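Local coordinates for uncharacterized protein (Bacteroides uniformis, PDB 4Q5K), which probably acts as an N-acetylmuramoyl-L-alanine amidase-like enzyme of cell-wall turnover, and binds the anhydro-disaccharide N-acetylglucosaminyl-1,6-anhydro-N-acetylmuramic acid, at residues L88-D93 / P184-A189. Sequence-based numbering, arbitrary orientation.
Sequences LHYIAD and PGLDVA. With NA (sodium ion), chain C; 2YP ((2R)-2-[[(1R,2S,3R,4R,5R)-4-acetamido-2-[(2S,3R,4R,5S,6R)-3-acetamido-6-(hydroxymethyl)-4,5-bis(oxidanyl)oxan-2-yl]oxy-6,8-dioxabicyclo[3.2.1]octan-3-yl]oxy]propanoic acid), chain B.
With chi1 at 61°, the carboxylate of Asp-187 sits between its own backbone N and carbonyl carbon and is directed at the first turn of helix 91-100; Val-188, its CG1 anti to the backbone N, turns both methyls to Ile-91. The carboxylate meets two successive backbone N-H groups at the start of the helix, one directly and one through a water. OD2 of Asp-187 accepts from Ala-92 N at 2.8 Å, bent at the hydrogen (133°) but nearly along the acceptor's C-O axis. OD1 of Asp-187 takes a hydrogen from a water oxygen at 2.7 Å, and that water accepts from Ile-91 N. The Tyr-90 ring, its plane 66° from the carboxylate plane, brings its CD1 to 3.9 Å from OD1 of Asp-187, while CD1 of Leu-186 lies at the ring edge. Tyr-90 OH is held by Glu-147 and Met-123. Beside the polar pair, Ile-91 and Val-188 cross at about a right angle, CB to CB 3.8 Å, and both touch Ala-178 of strand 176-181. His-89, just before the helix, holds the sugar: 2YP N2 donates to His-89 O at 2.9 Å, and ND1 of His-89 lies 2.6 Å from 2YP O3 in a hydrogen bond of either direction. Past the carboxylate, Leu-186 O binds the sodium ion with Thr-181 O and Thr-183 O. The direct and the water-mediated bond thus tie the sodium-binding loop to the helix start that borders the sugar.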
loop_
_atom_site.group_PDB
_atom_site.type_symbol
_atom_site.label_atom_id
_atom_site.label_comp_id
_atom_site.label_asym_id
_atom_site.label_seq_id
_atom_site.Cartn_x
_atom_site.Cartn_y
_atom_site.Cartn_z
ATOM N N LEU A 88 -6.753 5.105 6.366
ATOM C CA LEU A 88 -6.405 5.606 5.040
ATOM C C LEU A 88 -6.691 4.569 3.971
ATOM O O LEU A 88 -5.800 3.978 3.365
ATOM C CB LEU A 88 -4.947 6.065 5.021
ATOM C CG LEU A 88 -4.705 7.276 5.941
ATOM C CD1 LEU A 88 -3.257 7.345 6.377
ATOM C CD2 LEU A 88 -5.141 8.523 5.234
ATOM N N HIS A 89 -7.980 4.385 3.704
ATOM C CA HIS A 89 -8.461 3.341 2.806
ATOM C C HIS A 89 -7.939 3.439 1.394
ATOM O O HIS A 89 -7.632 2.431 0.767
ATOM C CB HIS A 89 -9.998 3.357 2.775
ATOM C CG HIS A 89 -10.617 3.065 4.095
ATOM N ND1 HIS A 89 -10.520 1.827 4.686
ATOM C CD2 HIS A 89 -11.318 3.842 4.947
ATOM C CE1 HIS A 89 -11.127 1.859 5.853
ATOM N NE2 HIS A 89 -11.632 3.064 6.029
ATOM N N TYR A 90 -7.912 4.655 0.859
ATOM C CA TYR A 90 -7.435 4.857 -0.510
ATOM C C TYR A 90 -5.931 5.090 -0.511
ATOM O O TYR A 90 -5.409 5.900 0.236
ATOM C CB TYR A 90 -8.135 6.025 -1.139
ATOM C CG TYR A 90 -9.573 5.754 -1.472
ATOM C CD1 TYR A 90 -9.916 4.874 -2.495
ATOM C CD2 TYR A 90 -10.598 6.403 -0.785
ATOM C CE1 TYR A 90 -11.236 4.648 -2.839
ATOM C CE2 TYR A 90 -11.924 6.165 -1.135
ATOM C CZ TYR A 90 -12.252 5.305 -2.150
ATOM O OH TYR A 90 -13.557 5.090 -2.570
ATOM N N ILE A 91 -5.219 4.395 -1.393
ATOM C CA ILE A 91 -3.755 4.469 -1.400
ATOM C C ILE A 91 -3.273 5.874 -1.772
ATOM O O ILE A 91 -2.281 6.324 -1.216
ATOM C CB ILE A 91 -3.149 3.352 -2.264
ATOM C CG1 ILE A 91 -3.551 1.988 -1.683
ATOM C CG2 ILE A 91 -1.679 3.479 -2.349
ATOM C CD1 ILE A 91 -3.321 1.769 -0.189
ATOM N N ALA A 92 -3.998 6.628 -2.620
ATOM C CA ALA A 92 -3.567 8.021 -2.858
ATOM C C ALA A 92 -3.503 8.783 -1.548
ATOM O O ALA A 92 -2.598 9.569 -1.323
ATOM C CB ALA A 92 -4.519 8.739 -3.808
ATOM N N ASP A 93 -4.479 8.537 -0.679
ATOM C CA ASP A 93 -4.586 9.222 0.625
ATOM C C ASP A 93 -3.478 8.743 1.568
ATOM O O ASP A 93 -2.882 9.536 2.291
ATOM C CB ASP A 93 -5.986 8.945 1.200
ATOM C CG ASP A 93 -6.488 9.992 2.162
ATOM O OD1 ASP A 93 -5.840 11.044 2.355
ATOM O OD2 ASP A 93 -7.571 9.725 2.710
ATOM N N PRO A 184 -13.081 1.702 -12.621
ATOM C CA PRO A 184 -13.691 3.005 -12.396
ATOM C C PRO A 184 -13.805 3.359 -10.926
ATOM O O PRO A 184 -14.240 2.538 -10.106
ATOM C CB PRO A 184 -15.077 2.841 -13.034
ATOM C CG PRO A 184 -14.855 1.833 -14.095
ATOM C CD PRO A 184 -13.891 0.867 -13.520
ATOM N N GLY A 185 -13.407 4.574 -10.606
ATOM C CA GLY A 185 -13.504 5.071 -9.252
ATOM C C GLY A 185 -12.387 4.625 -8.318
ATOM O O GLY A 185 -12.447 4.928 -7.116
ATOM N N LEU A 186 -11.400 3.901 -8.835
ATOM C CA LEU A 186 -10.335 3.363 -8.001
ATOM C C LEU A 186 -8.979 3.762 -8.551
ATOM O O LEU A 186 -8.750 3.710 -9.775
ATOM C CB LEU A 186 -10.445 1.843 -7.914
ATOM C CG LEU A 186 -9.483 1.122 -6.976
ATOM C CD1 LEU A 186 -9.725 1.528 -5.532
ATOM C CD2 LEU A 186 -9.636 -0.396 -7.139
ATOM N N ASP A 187 -8.085 4.156 -7.645
ATOM C CA ASP A 187 -6.746 4.645 -8.023
ATOM C C ASP A 187 -5.680 3.554 -8.063
ATOM O O ASP A 187 -4.822 3.562 -8.952
ATOM C CB ASP A 187 -6.303 5.756 -7.089
ATOM C CG ASP A 187 -6.191 5.310 -5.634
ATOM O OD1 ASP A 187 -7.108 4.604 -5.157
ATOM O OD2 ASP A 187 -5.199 5.702 -4.978
ATOM N N VAL A 188 -5.727 2.641 -7.106
ATOM C CA VAL A 188 -4.722 1.605 -6.935
ATOM C C VAL A 188 -5.434 0.303 -6.656
ATOM O O VAL A 188 -6.428 0.320 -5.915
ATOM C CB VAL A 188 -3.741 1.974 -5.783
ATOM C CG1 VAL A 188 -2.900 0.797 -5.311
ATOM C CG2 VAL A 188 -2.874 3.118 -6.190
ATOM N N ALA A 189 -4.949 -0.806 -7.227
ATOM C CA ALA A 189 -5.542 -2.131 -7.075
ATOM C C ALA A 189 -4.711 -3.154 -6.316
ATOM O O ALA A 189 -5.248 -4.169 -5.887
ATOM C CB ALA A 189 -5.844 -2.696 -8.452
HETATM NA NA NA C . -9.225 4.013 -11.998
HETATM C C1 2YP B . -7.583 -1.776 1.098
HETATM O O1 2YP B . -7.765 -2.333 -0.153
HETATM C C2 2YP B . -8.905 -1.142 1.492
HETATM C C3 2YP B . -8.871 -0.667 2.946
HETATM O O3 2YP B . -10.193 -0.372 3.358
HETATM C C4 2YP B . -8.297 -1.725 3.882
HETATM O OAC 2YP B . -10.608 -1.167 -0.786
HETATM C CAB 2YP B . -9.998 -0.130 -0.485
HETATM C CAA 2YP B . -10.072 1.099 -1.332
HETATM N N2 2YP B . -9.220 -0.036 0.602
HETATM O O4 2YP B . -8.026 -1.128 5.148
HETATM C C5 2YP B . -6.994 -2.280 3.319
HETATM C C6 2YP B . -6.403 -3.405 4.156
HETATM O O6 2YP B . -7.280 -4.528 4.273
HETATM O O5 2YP B . -7.239 -2.803 2.003
HETATM C CA4 2YP B . -6.595 -2.704 -0.896
HETATM C CA3 2YP B . -7.139 -3.586 -2.016
HETATM O OAH 2YP B . -6.156 -4.572 -2.361
HETATM C CAI 2YP B . -6.577 -5.900 -2.005
HETATM C CAJ 2YP B . -6.325 -6.130 -0.523
HETATM C CAL 2YP B . -5.878 -6.922 -2.909
HETATM O OAM 2YP B . -5.781 -8.097 -2.529
HETATM O O 2YP B . -5.447 -6.456 -4.009
HETATM C CA5 2YP B . -5.857 -1.475 -1.427
HETATM O OA5 2YP B . -6.736 -0.741 -2.317
HETATM C CA6 2YP B . -4.689 -1.806 -2.344
HETATM O OA6 2YP B . -5.292 -1.848 -3.650
HETATM C CA1 2YP B . -6.671 -1.537 -3.471
HETATM C CA2 2YP B . -7.520 -2.797 -3.275
HETATM N NAD 2YP B . -8.934 -2.451 -3.269
HETATM C CAE 2YP B . -9.759 -2.728 -4.261
HETATM O OAG 2YP B . -9.377 -3.312 -5.268
HETATM C CAF 2YP B . -11.180 -2.280 -4.083
HETATM O O HOH W 1 -6.745 2.785 -3.218
HETATM O O HOH W 2 -10.858 5.858 -11.536
HETATM O O HOH W 3 -9.618 4.624 -14.268
HETATM O O HOH W 4 -7.587 5.847 -11.901
#